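Local structure of microcin B17-processing protein McbD (Escherichia coli str. K-12 substr. MG1655, 6GRH) at residues R171-L176 with I216-A221; G223-T228 with L245-S250. The protein is needed to process the inactive microcin B17 precursor into the active peptide antibiotic and belongs to the YcaO cyclodehydratase family. The protein carries 1 engineered substitution. One frame throughout, in Å; residues are numbered along the deposited sequence. Where two conformers were deposited one is given.

Contact 1. Residues R171-L176 with I216-A221; sequences RQSLLL and ITLPGA. Engineered in segment 171-176: Arg171 (natural residue Thr).
Gln172 meets Leu218 from the helix side mainly through its backbone: Leu218 CD2 rests 3.9 Å from Gln172 O, while the amide end of Gln172 leads off to Phe363, whose carbonyl takes a hydrogen bond from NE2. One residue on, Ser173 makes the direct polar link. Its OG stands beside its own backbone N (chi1 -64°) and accepts a hydrogen bond from Leu218 N at 3.0 Å, bent to 139° at the hydrogen. The same OG is hydrogen-bonded to Met169 O one turn back along helix 157-180, and Leu218 CG lies 3.6 Å from Ser173 OG. A water bridges the two backbones, donating to Ser173 O at 2.8 Å and to Ile216 O at 2.6 Å. The CB of Leu174 is directed away from the loop, yet the Ile216 CD1 methyl lies 3.6 Å from Leu174 CA. In one of its two conformers, Leu176 crosses the Leu218 side chain at about a right angle and meets Pro219, second residue of the type II turn from Leu218 to Ala221, tip to tip. One serine, one bridging water and a few apolar contacts thus join helix and loop, and the serine oxygen, gripped twice, ties the Leu218 amide to the helix backbone.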
loop_
_atom_site.group_PDB
_atom_site.type_symbol
_atom_site.label_atom_id
_atom_site.label_comp_id
_atom_site.label_asym_id
_atom_site.label_seq_id
_atom_site.Cartn_x
_atom_site.Cartn_y
_atom_site.Cartn_z
ATOM N N ARG E 171 -6.073 -9.745 49.326
ATOM C CA ARG E 171 -5.850 -8.657 50.256
ATOM C C ARG E 171 -6.059 -9.093 51.705
ATOM O O ARG E 171 -5.253 -8.745 52.572
ATOM C CB ARG E 171 -6.731 -7.439 49.899
ATOM C CG ARG E 171 -6.575 -6.934 48.457
ATOM C CD ARG E 171 -5.167 -6.438 48.170
ATOM N NE ARG E 171 -4.984 -6.108 46.756
ATOM C CZ ARG E 171 -5.309 -4.956 46.169
ATOM N NH1 ARG E 171 -5.877 -3.944 46.840
ATOM N NH2 ARG E 171 -5.065 -4.810 44.862
ATOM N N GLN E 172 -7.092 -9.896 51.962
ATOM C CA GLN E 172 -7.312 -10.412 53.319
ATOM C C GLN E 172 -6.150 -11.308 53.721
ATOM O O GLN E 172 -5.637 -11.183 54.850
ATOM C CB GLN E 172 -8.647 -11.142 53.470
ATOM C CG GLN E 172 -9.879 -10.297 53.160
ATOM C CD GLN E 172 -10.036 -9.092 54.050
ATOM O OE1 GLN E 172 -9.756 -9.149 55.269
ATOM N NE2 GLN E 172 -10.519 -7.997 53.467
ATOM N N SER E 173 -5.698 -12.161 52.797
ATOM C CA SER E 173 -4.505 -12.998 53.026
ATOM C C SER E 173 -3.258 -12.169 53.300
ATOM O O SER E 173 -2.478 -12.494 54.180
ATOM C CB SER E 173 -4.227 -13.953 51.857
ATOM O OG SER E 173 -5.292 -14.892 51.711
ATOM N N LEU E 174 -3.085 -11.094 52.560
ATOM C CA LEU E 174 -1.907 -10.248 52.699
ATOM C C LEU E 174 -1.878 -9.513 54.041
ATOM O O LEU E 174 -0.813 -9.397 54.650
ATOM C CB LEU E 174 -1.869 -9.227 51.566
ATOM C CG LEU E 174 -0.763 -8.165 51.614
ATOM C CD1 LEU E 174 0.631 -8.771 51.478
ATOM C CD2 LEU E 174 -1.006 -7.112 50.554
ATOM N N LEU E 175 -3.027 -8.980 54.459
ATOM C CA LEU E 175 -3.134 -8.295 55.750
ATOM C C LEU E 175 -2.875 -9.214 56.933
ATOM O O LEU E 175 -2.181 -8.824 57.864
ATOM C CB LEU E 175 -4.491 -7.620 55.917
ATOM C CG LEU E 175 -4.684 -6.389 55.038
ATOM C CD1 LEU E 175 -6.166 -6.082 54.840
ATOM C CD2 LEU E 175 -3.953 -5.187 55.608
ATOM N N LEU E 176 -3.418 -10.429 56.902
ATOM C CA LEU E 176 -3.139 -11.396 57.965
ATOM C C LEU E 176 -1.645 -11.756 58.016
ATOM O O LEU E 176 -1.049 -11.792 59.098
ATOM C CB LEU E 176 -3.988 -12.656 57.826
ATOM C CG LEU E 176 -3.951 -13.479 59.116
ATOM C CD1 LEU E 176 -4.658 -12.729 60.238
ATOM C CD2 LEU E 176 -4.562 -14.858 58.928
ATOM N N ILE E 216 0.712 -17.545 51.174
ATOM C CA ILE E 216 0.146 -16.855 52.337
ATOM C C ILE E 216 -1.381 -16.991 52.435
ATOM O O ILE E 216 -2.000 -16.254 53.184
ATOM C CB ILE E 216 0.526 -15.352 52.369
ATOM C CG1 ILE E 216 0.024 -14.621 51.113
ATOM C CG2 ILE E 216 2.030 -15.182 52.521
ATOM C CD1 ILE E 216 -0.166 -13.133 51.323
ATOM N N THR E 217 -1.980 -17.945 51.715
ATOM C CA THR E 217 -3.428 -18.137 51.710
ATOM C C THR E 217 -4.015 -18.121 53.127
ATOM O O THR E 217 -3.447 -18.747 54.001
ATOM C CB THR E 217 -3.747 -19.508 51.113
ATOM O OG1 THR E 217 -2.969 -19.682 49.928
ATOM C CG2 THR E 217 -5.242 -19.645 50.811
ATOM N N LEU E 218 -5.149 -17.447 53.340
ATOM C CA LEU E 218 -5.847 -17.499 54.631
ATOM C C LEU E 218 -5.905 -18.957 55.091
ATOM O O LEU E 218 -6.241 -19.818 54.278
ATOM C CB LEU E 218 -7.284 -17.000 54.526
ATOM C CG LEU E 218 -7.530 -15.496 54.478
ATOM C CD1 LEU E 218 -9.022 -15.251 54.476
ATOM C CD2 LEU E 218 -6.879 -14.798 55.647
ATOM N N PRO E 219 -5.529 -19.233 56.352
ATOM C CA PRO E 219 -5.521 -20.619 56.863
ATOM C C PRO E 219 -6.843 -21.361 56.672
ATOM O O PRO E 219 -7.917 -20.819 56.945
ATOM C CB PRO E 219 -5.204 -20.433 58.341
ATOM C CG PRO E 219 -4.266 -19.272 58.305
ATOM C CD PRO E 219 -4.821 -18.332 57.275
ATOM N N GLY E 220 -6.752 -22.581 56.145
ATOM C CA GLY E 220 -7.926 -23.411 55.919
ATOM C C GLY E 220 -8.679 -23.091 54.647
ATOM O O GLY E 220 -9.555 -23.847 54.266
ATOM N N ALA E 221 -8.349 -21.989 53.972
ATOM C CA ALA E 221 -9.044 -21.618 52.744
ATOM C C ALA E 221 -8.563 -22.496 51.572
ATOM O O ALA E 221 -7.397 -22.896 51.532
ATOM C CB ALA E 221 -8.821 -20.140 52.405
HETATM O O HOH W 1 -2.667 -15.012 55.427
#

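Contact 2. Residues G223-T228 with L245-S250; sequences GHAVLT and LSYANS
His224 and Ala248 form a hydrogen-bonded pair in the antiparallel beta hairpin of strands 224-231 and 241-248. His224 N gives its hydrogen to Ala248 O at 2.8 Å, and Ala248 N returns one to His224 O. The second such pair is Val226 with Ser246: Val226 N reaches Ser246 O at 2.8 Å in a nearly straight bond (168° at the hydrogen), while Ser246 N to Val226 O is longer, at 3.2 Å. Three of these carbonyls also take a CA-H...O contact, the shortest from Tyr247 CA to His224 O at 3.1 Å; Val226 O has a further bond with Ser258 OG.

In the non-hydrogen-bonded pairs, three residues find backbone partners elsewhere. Ala225 N is bonded to Thr217 OG1, Tyr247 N to Glu170 OE2 on helix 157-180, and Leu227 shares a backbone hydrogen bond with Phe214. On the face that carries Ala225, Tyr247, Leu227 and Leu245, Ala225 CB packs against Tyr247 CD2, and Leu227 CD1 touches Leu245 CB at 4.3 Å. Tyr247 CG is anti to its backbone N (chi1 175°), and the ring runs past the backbone of His224 toward Gly223, where the hydroxyl is hydrogen-bonded to Pro222 O.

On the other face Val226 packs against helix 251-275. The His224 ring, also on this face, is fixed at both nitrogens, ND1 by Asp215 OD2 and NE2 by Ser323 OG. Ser250 OG caps Lys253 N at the start of that helix. Asn249 O lies in the plane of the imidazole, at its edge, 3.4 Å from His224 CD2.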
loop_
_atom_site.group_PDB
_atom_site.type_symbol
_atom_site.label_atom_id
_atom_site.label_comp_id
_atom_site.label_asym_id
_atom_site.label_seq_id
_atom_site.Cartn_x
_atom_site.Cartn_y
_atom_site.Cartn_z
ATOM N N GLY E 223 -7.735 -22.891 47.350
ATOM C CA GLY E 223 -6.934 -22.075 46.449
ATOM C C GLY E 223 -5.616 -21.668 47.070
ATOM O O GLY E 223 -5.216 -22.191 48.118
ATOM N N HIS E 224 -4.953 -20.716 46.429
ATOM C CA HIS E 224 -3.585 -20.355 46.765
ATOM C C HIS E 224 -3.358 -18.875 46.513
ATOM O O HIS E 224 -3.545 -18.404 45.383
ATOM C CB HIS E 224 -2.606 -21.200 45.946
ATOM C CG HIS E 224 -2.732 -22.670 46.202
ATOM N ND1 HIS E 224 -2.087 -23.304 47.243
ATOM C CD2 HIS E 224 -3.474 -23.621 45.588
ATOM C CE1 HIS E 224 -2.407 -24.585 47.248
ATOM N NE2 HIS E 224 -3.253 -24.806 46.257
ATOM N N ALA E 225 -2.996 -18.142 47.565
ATOM C CA ALA E 225 -2.537 -16.755 47.443
ATOM C C ALA E 225 -1.032 -16.804 47.495
ATOM O O ALA E 225 -0.462 -17.193 48.505
ATOM C CB ALA E 225 -3.070 -15.909 48.573
ATOM N N VAL E 226 -0.382 -16.454 46.404
ATOM C CA VAL E 226 1.066 -16.556 46.336
ATOM C C VAL E 226 1.685 -15.172 46.337
ATOM O O VAL E 226 1.339 -14.356 45.494
ATOM C CB VAL E 226 1.504 -17.370 45.107
ATOM C CG1 VAL E 226 3.017 -17.367 44.970
ATOM C CG2 VAL E 226 1.002 -18.810 45.248
ATOM N N LEU E 227 2.595 -14.932 47.284
ATOM C CA LEU E 227 3.275 -13.656 47.437
ATOM C C LEU E 227 4.688 -13.861 46.952
ATOM O O LEU E 227 5.382 -14.742 47.450
ATOM C CB LEU E 227 3.314 -13.238 48.914
ATOM C CG LEU E 227 3.965 -11.887 49.240
ATOM C CD1 LEU E 227 3.196 -10.733 48.655
ATOM C CD2 LEU E 227 4.110 -11.742 50.751
ATOM N N THR E 228 5.096 -13.070 45.964
ATOM C CA THR E 228 6.469 -13.076 45.472
ATOM C C THR E 228 7.131 -11.812 46.012
ATOM O O THR E 228 6.521 -10.733 46.008
ATOM C CB THR E 228 6.538 -13.094 43.927
ATOM O OG1 THR E 228 5.465 -12.312 43.388
ATOM C CG2 THR E 228 6.447 -14.514 43.378
ATOM N N LEU E 245 1.456 -10.374 44.044
ATOM C CA LEU E 245 0.505 -11.190 44.758
ATOM C C LEU E 245 -0.610 -11.611 43.819
ATOM O O LEU E 245 -1.128 -10.795 43.050
ATOM C CB LEU E 245 -0.085 -10.397 45.912
ATOM C CG LEU E 245 -1.181 -11.062 46.753
ATOM C CD1 LEU E 245 -0.658 -12.295 47.481
ATOM C CD2 LEU E 245 -1.694 -10.044 47.747
ATOM N N SER E 246 -1.016 -12.870 43.919
ATOM C CA SER E 246 -2.165 -13.331 43.192
ATOM C C SER E 246 -2.781 -14.543 43.840
ATOM O O SER E 246 -2.074 -15.352 44.430
ATOM C CB SER E 246 -1.759 -13.628 41.753
ATOM O OG SER E 246 -2.886 -14.001 40.999
ATOM N N TYR E 247 -4.100 -14.653 43.722
ATOM C CA TYR E 247 -4.844 -15.789 44.224
ATOM C C TYR E 247 -5.509 -16.491 43.054
ATOM O O TYR E 247 -6.149 -15.847 42.226
ATOM C CB TYR E 247 -5.907 -15.332 45.221
ATOM C CG TYR E 247 -6.809 -16.432 45.719
ATOM C CD1 TYR E 247 -8.024 -16.709 45.084
ATOM C CD2 TYR E 247 -6.451 -17.203 46.818
ATOM C CE1 TYR E 247 -8.867 -17.702 45.545
ATOM C CE2 TYR E 247 -7.290 -18.212 47.288
ATOM C CZ TYR E 247 -8.495 -18.460 46.649
ATOM O OH TYR E 247 -9.335 -19.440 47.123
ATOM N N ALA E 248 -5.376 -17.806 43.019
ATOM C CA ALA E 248 -6.079 -18.638 42.046
ATOM C C ALA E 248 -6.327 -20.020 42.664
ATOM O O ALA E 248 -5.788 -20.332 43.738
ATOM C CB ALA E 248 -5.268 -18.735 40.762
ATOM N N ASN E 249 -7.160 -20.834 42.008
ATOM C CA ASN E 249 -7.394 -22.224 42.438
ATOM C C ASN E 249 -6.154 -23.086 42.272
ATOM O O ASN E 249 -5.852 -23.923 43.110
ATOM C CB ASN E 249 -8.535 -22.870 41.643
ATOM C CG ASN E 249 -9.893 -22.378 42.067
ATOM O OD1 ASN E 249 -10.100 -22.007 43.232
ATOM N ND2 ASN E 249 -10.846 -22.381 41.127
ATOM N N SER E 250 -5.482 -22.891 41.154
ATOM C CA SER E 250 -4.240 -23.565 40.809
ATOM C C SER E 250 -3.050 -22.847 41.443
ATOM O O SER E 250 -2.893 -21.645 41.270
ATOM C CB SER E 250 -4.076 -23.581 39.268
ATOM O OG SER E 250 -2.741 -23.852 38.857
#

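Contact 1 closes before contact 2 opens along the chain, and their centres lie about 10 Å apart, on the same side of the chain's centre. Contact 1 packs the connection between strands 210-215 and 224-231 of the mixed sheet on helix 157-180; contact 2 pairs strand 224-231 with strand 241-248, at the sheet's end within this chain. They touch directly: Ile216 N lies 2.9 Å from Ala225 O, a probable hydrogen bond, and Thr217 CG2 packs against Gly223 O. Helix 157-180 serves both: Leu174 packs on Leu245, and Met169 touches Leu218 of contact 1 and Tyr247 of contact 2. The loop 216-221 thus joins this helix to the hairpin within the YcaO region.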